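Local coordinates for protein Aln2 (Streptomyces sp. CM020, PDB 6P7L) that is a noncanonical, SnoaL-like member of the NTF2-like superfamily that probably takes part in the biosynthesis of the polyketide antibiotic alnumycin, at the interface of chains A and B. Numbering follows the deposited sequence. Chains: chain A/B, Aln2.

The deposited assembly holds three copies of Aln2, and the contacts between chains A and B run along one interface; the structure alone does not show whether it forms in solution. Contact 2 lies between the others: its C-alpha centre is about 18 Å from that of contact 1 and about 15 Å from that of contact 3, while contacts 1 and 3 are about 30 Å apart. Contact 1 sets helix 162-168 of chain A on loops of chain B. Strand 98-104 of both chains enters contact 2, and helix 34-52 of both enters contact 3. The interface is not an exact two-fold, so equivalent residues need not play matching roles.

Contact 1: the interface of chains A and B. Residues chain A 163, 166-167, 169; chain B 96-97, 129-130.
Helix 162-168, close to the C-terminal end of the modelled chain, lies against two loops of chain B, one carrying B:Gly96 and B:Ala97 and the other B:Ala129 and B:Gln130. A:Arg167 does most of the reaching. From CB its CG stands anti to the carbonyl carbon (chi1 -68°), and this methylene meets the methyl CB of B:Ala129 at 3.7 Å. CD passes on beside the carbonyl oxygen of the same alanine, and the bend at chi3 (72°) turns the edge of the guanidinium, at NH1, toward that oxygen. At the tip, NH1 donates a nearly straight hydrogen bond to B:Ala129 O, 3.1 Å long and 172° at the hydrogen. The oxygen lies in the guanidinium plane, whereas the nitrogen sits above the carbonyl plane. The amide of B:Gln130 stands almost perpendicular to the guanidinium; its OE1 is near NH1, but the N-H points away from it. The preceding residue, A:Val166, sets CG1 anti to its backbone N and packs it 3.8 Å from B:Ala129 CA. The poorly ordered A:Arg169 approaches the B:Ala97 carbonyl loosely. The patch thus joins the C-terminal helix to two neighbouring loops and probably helps hold the chains together at this end of the interface in the deposited assembly.

Contact 2: the interface of chains A and B. Residues chain A 102-105, 121-123, 138; chain B 102-103.
Strand 98-104 of chain A ends in an extended A:Asp104, after which the backbone of A:Met105 turns into a left-handed conformation. This edge belongs to the SnoaL-like, NTF2-like fold, and its sheet receives the indole of B:Trp102. With CG anti to the carbonyl carbon (chi1 -59°) and chi2 at 80°, the six-membered ring is pushed forward across the interface. Its CE3 touches CB of A:Asp104 at 3.4 Å. The far rim enters between side chains of strand 116-127: CH2 meets the methyl CG2 of A:Thr123 at 3.8 Å and CB of A:Tyr121 at 3.9 Å, while the backbone carbonyl carbon of A:Ala122 lies in the ring plane at its edge. CZ2 runs past the methyl CG2 of A:Thr138, the two side chains sliding by in opposite directions. A:Asp104 holds its CG anti to the backbone N (chi1 -154°), which sends the carboxylate toward the backbone of B:Phe103. OD2 accepts a weak, strongly bent hydrogen bond from B:Phe103 N at 3.0 Å, and also lies 2.7 Å from B:Phe103 O; so close an approach of two oxygens might favour a protonated carboxyl group. OD1 takes a weak bond from A:Met105 N, whose poorly ordered side chain crosses B:Phe103 obliquely.

Contact 3: the interface of chains A and B. Residues chain A 31-32, 37, 107-108; chain B 38-39, 41-42.
The hydroxyl OG1 of B:Thr41 is held by two hydrogen bonds within helix 34-52 of chain B. OG1 donates to B:Val38 O over 2.8 Å, lying in the carbonyl plane on a lone pair, and accepts from NE2 of B:Gln42 at 3.1 Å. The latter bond is almost straight (172° at the hydrogen) and lies in the amide plane, so it fixes the rotation of that amide. The other end of the amide is thereby turned to chain A: OE1 accepts the backbone N-H of A:Val108, on strand 106-110, with N 3.0 Å from OE1 and 25° out of the carbonyl plane. B:Thr41 is thus a second-shell residue that positions B:Gln42, whose chain bends at chi2 (-55°) to reach the strand.

Around this polar link the contact between helix and partner is largely apolar. A:Leu31, in the segment before helix 34-52 of its own chain, slides past B:Gln42 in the opposite direction, with CD2 3.7 Å from its CB, and extends its other branch, CD1, toward B:Glu39 CG. A:Pro32 crosses B:Val38 obliquely, ring atom CG 3.7 Å from the methyl CG1. The valine's branches are divided between two neighbours: CG1, anti to the backbone N, faces the proline, whereas CG2 lies alongside A:Tyr37, 3.9 Å from its CB. The phenol of A:Tyr37 points tip to tip at B:Thr41, its OH 3.8 Å from the methyl CG2.

Contact 1: the interface of chains A and B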
loop_
_atom_site.group_PDB
_atom_site.type_symbol
_atom_site.label_atom_id
_atom_site.label_comp_id
_atom_site.label_asym_id
_atom_site.label_seq_id
_atom_site.Cartn_x
_atom_site.Cartn_y
_atom_site.Cartn_z
ATOM N N ASP A 163 14.199 0.293 -13.505
ATOM C CA ASP A 163 14.575 0.551 -14.893
ATOM C C ASP A 163 16.069 0.290 -15.107
ATOM O O ASP A 163 16.475 -0.250 -16.141
ATOM C CB ASP A 163 14.200 1.968 -15.314
ATOM C CG ASP A 163 14.844 3.032 -14.473
ATOM O OD1 ASP A 163 14.909 2.880 -13.237
ATOM O OD2 ASP A 163 15.272 4.027 -15.087
ATOM N N VAL A 166 16.600 -3.455 -15.260
ATOM C CA VAL A 166 16.210 -3.936 -16.582
ATOM C C VAL A 166 17.301 -3.636 -17.607
ATOM O O VAL A 166 17.634 -4.474 -18.449
ATOM C CB VAL A 166 14.876 -3.309 -17.010
ATOM C CG1 VAL A 166 14.563 -3.632 -18.461
ATOM C CG2 VAL A 166 13.747 -3.771 -16.085
ATOM N N ARG A 167 17.809 -2.405 -17.596
ATOM C CA ARG A 167 18.812 -2.014 -18.587
ATOM C C ARG A 167 20.043 -2.898 -18.488
ATOM O O ARG A 167 20.589 -3.322 -19.505
ATOM C CB ARG A 167 19.192 -0.549 -18.409
ATOM C CG ARG A 167 18.066 0.412 -18.747
ATOM C CD ARG A 167 18.503 1.876 -18.632
ATOM N NE ARG A 167 19.398 2.231 -19.704
ATOM C CZ ARG A 167 19.008 2.674 -20.912
ATOM N NH1 ARG A 167 17.728 2.856 -21.201
ATOM N NH2 ARG A 167 19.896 2.955 -21.830
ATOM N N ARG A 169 20.145 -5.918 -17.623
ATOM C CA ARG A 169 19.784 -7.244 -18.144
ATOM C C ARG A 169 19.636 -7.273 -19.675
ATOM O O ARG A 169 19.364 -6.249 -20.322
ATOM C CB ARG A 169 18.462 -7.730 -17.500
ATOM C CG ARG A 169 18.508 -7.834 -16.002
ATOM C CD ARG A 169 17.304 -8.578 -15.407
ATOM N NE ARG A 169 16.020 -8.146 -15.951
ATOM C CZ ARG A 169 14.920 -7.967 -15.224
ATOM N NH1 ARG A 169 14.936 -8.167 -13.913
ATOM N NH2 ARG A 169 13.799 -7.583 -15.810
ATOM N N GLY B 96 10.830 -8.598 -20.902
ATOM C CA GLY B 96 12.077 -7.961 -20.546
ATOM C C GLY B 96 11.957 -6.808 -19.580
ATOM O O GLY B 96 12.942 -6.090 -19.382
ATOM N N ALA B 97 10.759 -6.521 -19.089
ATOM C CA ALA B 97 10.526 -5.446 -18.130
ATOM C C ALA B 97 10.337 -6.002 -16.723
ATOM O O ALA B 97 10.223 -7.213 -16.511
ATOM C CB ALA B 97 9.319 -4.610 -18.564
ATOM N N ALA B 129 12.950 -0.495 -19.572
ATOM C CA ALA B 129 14.337 -0.039 -19.542
ATOM C C ALA B 129 14.449 1.477 -19.540
ATOM O O ALA B 129 15.531 2.011 -19.231
ATOM C CB ALA B 129 15.095 -0.617 -20.756
ATOM N N GLN B 130 13.412 2.174 -20.010
ATOM C CA GLN B 130 13.373 3.631 -20.007
ATOM C C GLN B 130 12.599 4.181 -18.819
ATOM O O GLN B 130 12.309 5.385 -18.778
ATOM C CB GLN B 130 12.765 4.167 -21.308
ATOM C CG GLN B 130 13.706 4.078 -22.537
ATOM C CD GLN B 130 14.034 2.642 -22.913
ATOM O OE1 GLN B 130 15.207 2.220 -22.832
ATOM N NE2 GLN B 130 13.022 1.883 -23.322
#

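Contact 2: the interface of chains A and B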
loop_
_atom_site.group_PDB
_atom_site.type_symbol
_atom_site.label_atom_id
_atom_site.label_comp_id
_atom_site.label_asym_id
_atom_site.label_seq_id
_atom_site.Cartn_x
_atom_site.Cartn_y
_atom_site.Cartn_z
ATOM N N TRP A 102 5.021 5.881 -2.224
ATOM C CA TRP A 102 4.179 4.731 -1.938
ATOM C C TRP A 102 5.094 3.532 -1.694
ATOM O O TRP A 102 5.894 3.182 -2.566
ATOM C CB TRP A 102 3.247 4.454 -3.132
ATOM C CG TRP A 102 2.364 5.564 -3.474
ATOM C CD1 TRP A 102 2.697 6.668 -4.221
ATOM C CD2 TRP A 102 1.005 5.738 -3.089
ATOM N NE1 TRP A 102 1.614 7.505 -4.342
ATOM C CE2 TRP A 102 0.572 6.967 -3.636
ATOM C CE3 TRP A 102 0.106 4.988 -2.324
ATOM C CZ2 TRP A 102 -0.720 7.444 -3.454
ATOM C CZ3 TRP A 102 -1.158 5.486 -2.132
ATOM C CH2 TRP A 102 -1.557 6.693 -2.698
ATOM N N PHE A 103 4.961 2.901 -0.534
ATOM C CA PHE A 103 5.705 1.694 -0.194
ATOM C C PHE A 103 4.715 0.550 -0.113
ATOM O O PHE A 103 3.559 0.756 0.300
ATOM C CB PHE A 103 6.393 1.777 1.164
ATOM C CG PHE A 103 7.455 2.814 1.290
ATOM C CD1 PHE A 103 7.887 3.583 0.211
ATOM C CD2 PHE A 103 8.064 2.993 2.518
ATOM C CE1 PHE A 103 8.866 4.526 0.392
ATOM C CE2 PHE A 103 9.042 3.917 2.697
ATOM C CZ PHE A 103 9.442 4.695 1.635
ATOM N N ASP A 104 5.170 -0.657 -0.435
ATOM C CA ASP A 104 4.328 -1.837 -0.301
ATOM C C ASP A 104 5.210 -3.073 -0.299
ATOM O O ASP A 104 6.423 -3.014 -0.579
ATOM C CB ASP A 104 3.300 -1.871 -1.431
ATOM C CG ASP A 104 2.033 -2.627 -1.084
ATOM O OD1 ASP A 104 1.812 -3.007 0.095
ATOM O OD2 ASP A 104 1.248 -2.821 -2.036
ATOM N N MET A 105 4.575 -4.206 0.043
ATOM C CA MET A 105 5.209 -5.531 0.049
ATOM C C MET A 105 6.460 -5.532 0.932
ATOM O O MET A 105 7.558 -5.944 0.500
ATOM C CB MET A 105 5.597 -6.010 -1.361
ATOM C CG MET A 105 4.535 -6.457 -2.348
ATOM S SD MET A 105 3.209 -7.530 -1.767
ATOM C CE MET A 105 2.283 -6.025 -1.433
ATOM N N TYR A 121 8.879 -2.581 -1.883
ATOM C CA TYR A 121 8.697 -1.891 -3.142
ATOM C C TYR A 121 8.380 -0.418 -2.873
ATOM O O TYR A 121 7.656 -0.097 -1.934
ATOM C CB TYR A 121 7.521 -2.483 -3.912
ATOM C CG TYR A 121 7.621 -3.962 -4.285
ATOM C CD1 TYR A 121 8.796 -4.666 -4.141
ATOM C CD2 TYR A 121 6.523 -4.631 -4.800
ATOM C CE1 TYR A 121 8.887 -6.008 -4.525
ATOM C CE2 TYR A 121 6.590 -5.956 -5.162
ATOM C CZ TYR A 121 7.790 -6.632 -5.040
ATOM O OH TYR A 121 7.877 -7.941 -5.454
ATOM N N ALA A 122 8.851 0.459 -3.747
ATOM C CA ALA A 122 8.526 1.873 -3.661
ATOM C C ALA A 122 8.357 2.479 -5.042
ATOM O O ALA A 122 9.013 2.088 -6.008
ATOM C CB ALA A 122 9.586 2.671 -2.884
ATOM N N THR A 123 7.458 3.461 -5.105
ATOM C CA THR A 123 7.362 4.331 -6.261
ATOM C C THR A 123 6.958 5.711 -5.778
ATOM O O THR A 123 6.654 5.919 -4.602
ATOM C CB THR A 123 6.392 3.788 -7.307
ATOM O OG1 THR A 123 6.456 4.626 -8.478
ATOM C CG2 THR A 123 5.006 3.751 -6.777
ATOM N N THR A 138 9.576 2.019 -10.629
ATOM C CA THR A 138 9.522 1.397 -9.326
ATOM C C THR A 138 10.934 1.054 -8.853
ATOM O O THR A 138 11.882 0.951 -9.633
ATOM C CB THR A 138 8.625 0.176 -9.372
ATOM O OG1 THR A 138 9.057 -0.693 -10.396
ATOM C CG2 THR A 138 7.202 0.563 -9.679
ATOM N N TRP B 102 1.309 -4.931 -6.362
ATOM C CA TRP B 102 0.916 -4.024 -5.290
ATOM C C TRP B 102 -0.412 -4.536 -4.763
ATOM O O TRP B 102 -1.347 -4.696 -5.552
ATOM C CB TRP B 102 0.758 -2.579 -5.815
ATOM C CG TRP B 102 2.010 -2.044 -6.437
ATOM C CD1 TRP B 102 2.464 -2.286 -7.688
ATOM C CD2 TRP B 102 2.989 -1.219 -5.794
ATOM N NE1 TRP B 102 3.689 -1.663 -7.880
ATOM C CE2 TRP B 102 4.027 -1.000 -6.725
ATOM C CE3 TRP B 102 3.076 -0.620 -4.536
ATOM C CZ2 TRP B 102 5.136 -0.199 -6.434
ATOM C CZ3 TRP B 102 4.198 0.166 -4.240
ATOM C CH2 TRP B 102 5.214 0.355 -5.186
ATOM N N PHE B 103 -0.491 -4.822 -3.457
ATOM C CA PHE B 103 -1.735 -5.178 -2.773
ATOM C C PHE B 103 -2.156 -4.046 -1.838
ATOM O O PHE B 103 -1.316 -3.334 -1.270
ATOM C CB PHE B 103 -1.605 -6.454 -1.922
ATOM C CG PHE B 103 -1.288 -7.714 -2.682
ATOM C CD1 PHE B 103 -1.223 -7.754 -4.067
ATOM C CD2 PHE B 103 -1.075 -8.905 -1.972
ATOM C CE1 PHE B 103 -0.925 -8.929 -4.731
ATOM C CE2 PHE B 103 -0.772 -10.106 -2.626
ATOM C CZ PHE B 103 -0.697 -10.128 -4.004
#

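Contact 3: the interface of chains A and B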
loop_
_atom_site.group_PDB
_atom_site.type_symbol
_atom_site.label_atom_id
_atom_site.label_comp_id
_atom_site.label_asym_id
_atom_site.label_seq_id
_atom_site.Cartn_x
_atom_site.Cartn_y
_atom_site.Cartn_z
ATOM N N LEU A 31 9.414 -13.888 12.248
ATOM C CA LEU A 31 8.364 -12.891 12.038
ATOM C C LEU A 31 8.553 -11.740 13.025
ATOM O O LEU A 31 8.966 -11.967 14.163
ATOM C CB LEU A 31 6.974 -13.488 12.207
ATOM C CG LEU A 31 6.575 -14.476 11.113
ATOM C CD1 LEU A 31 5.450 -15.435 11.566
ATOM C CD2 LEU A 31 6.141 -13.745 9.852
ATOM N N PRO A 32 8.309 -10.503 12.623
ATOM C CA PRO A 32 8.426 -9.395 13.587
ATOM C C PRO A 32 7.274 -9.408 14.576
ATOM O O PRO A 32 6.158 -9.788 14.234
ATOM C CB PRO A 32 8.340 -8.141 12.710
ATOM C CG PRO A 32 7.466 -8.556 11.606
ATOM C CD PRO A 32 7.740 -10.057 11.339
ATOM N N TYR A 37 6.246 -4.264 14.101
ATOM C CA TYR A 37 5.648 -3.998 12.795
ATOM C C TYR A 37 4.901 -2.663 12.782
ATOM O O TYR A 37 5.099 -1.821 11.882
ATOM C CB TYR A 37 4.717 -5.137 12.413
ATOM C CG TYR A 37 4.204 -4.977 11.033
ATOM C CD1 TYR A 37 4.966 -5.411 9.947
ATOM C CD2 TYR A 37 2.998 -4.350 10.788
ATOM C CE1 TYR A 37 4.514 -5.261 8.670
ATOM C CE2 TYR A 37 2.541 -4.180 9.485
ATOM C CZ TYR A 37 3.316 -4.649 8.444
ATOM O OH TYR A 37 2.912 -4.492 7.131
ATOM N N THR A 107 8.896 -6.584 3.909
ATOM C CA THR A 107 9.384 -7.559 4.876
ATOM C C THR A 107 10.055 -6.802 6.018
ATOM O O THR A 107 10.684 -5.744 5.825
ATOM C CB THR A 107 10.376 -8.572 4.276
ATOM O OG1 THR A 107 11.521 -7.880 3.770
ATOM C CG2 THR A 107 9.711 -9.417 3.166
ATOM N N VAL A 108 9.944 -7.362 7.212
ATOM C CA VAL A 108 10.524 -6.775 8.418
ATOM C C VAL A 108 11.175 -7.890 9.232
ATOM O O VAL A 108 10.507 -8.874 9.563
ATOM C CB VAL A 108 9.459 -6.045 9.277
ATOM C CG1 VAL A 108 10.126 -5.521 10.554
ATOM C CG2 VAL A 108 8.796 -4.941 8.502
ATOM N N VAL B 38 0.073 -9.658 11.044
ATOM C CA VAL B 38 1.465 -9.468 10.646
ATOM C C VAL B 38 1.955 -10.628 9.803
ATOM O O VAL B 38 2.628 -10.425 8.780
ATOM C CB VAL B 38 2.367 -9.257 11.870
ATOM C CG1 VAL B 38 3.865 -9.297 11.483
ATOM C CG2 VAL B 38 1.996 -7.936 12.512
ATOM N N GLU B 39 1.636 -11.852 10.227
ATOM C CA GLU B 39 2.062 -13.046 9.505
ATOM C C GLU B 39 1.540 -13.031 8.074
ATOM O O GLU B 39 2.268 -13.409 7.143
ATOM C CB GLU B 39 1.583 -14.298 10.227
ATOM C CG GLU B 39 2.093 -15.590 9.633
ATOM C CD GLU B 39 1.629 -16.825 10.410
ATOM O OE1 GLU B 39 0.671 -16.744 11.217
ATOM O OE2 GLU B 39 2.238 -17.892 10.213
ATOM N N THR B 41 0.769 -10.274 6.270
ATOM C CA THR B 41 1.507 -9.292 5.463
ATOM C C THR B 41 2.867 -9.841 5.032
ATOM O O THR B 41 3.353 -9.557 3.923
ATOM C CB THR B 41 1.731 -7.961 6.195
ATOM O OG1 THR B 41 2.772 -8.074 7.186
ATOM C CG2 THR B 41 0.432 -7.412 6.787
ATOM N N GLN B 42 3.534 -10.572 5.924
ATOM C CA GLN B 42 4.853 -11.107 5.605
ATOM C C GLN B 42 4.756 -12.250 4.605
ATOM O O GLN B 42 5.601 -12.380 3.708
ATOM C CB GLN B 42 5.551 -11.580 6.880
ATOM C CG GLN B 42 5.790 -10.446 7.885
ATOM C CD GLN B 42 6.557 -9.309 7.267
ATOM O OE1 GLN B 42 7.789 -9.380 7.075
ATOM N NE2 GLN B 42 5.827 -8.284 6.864
#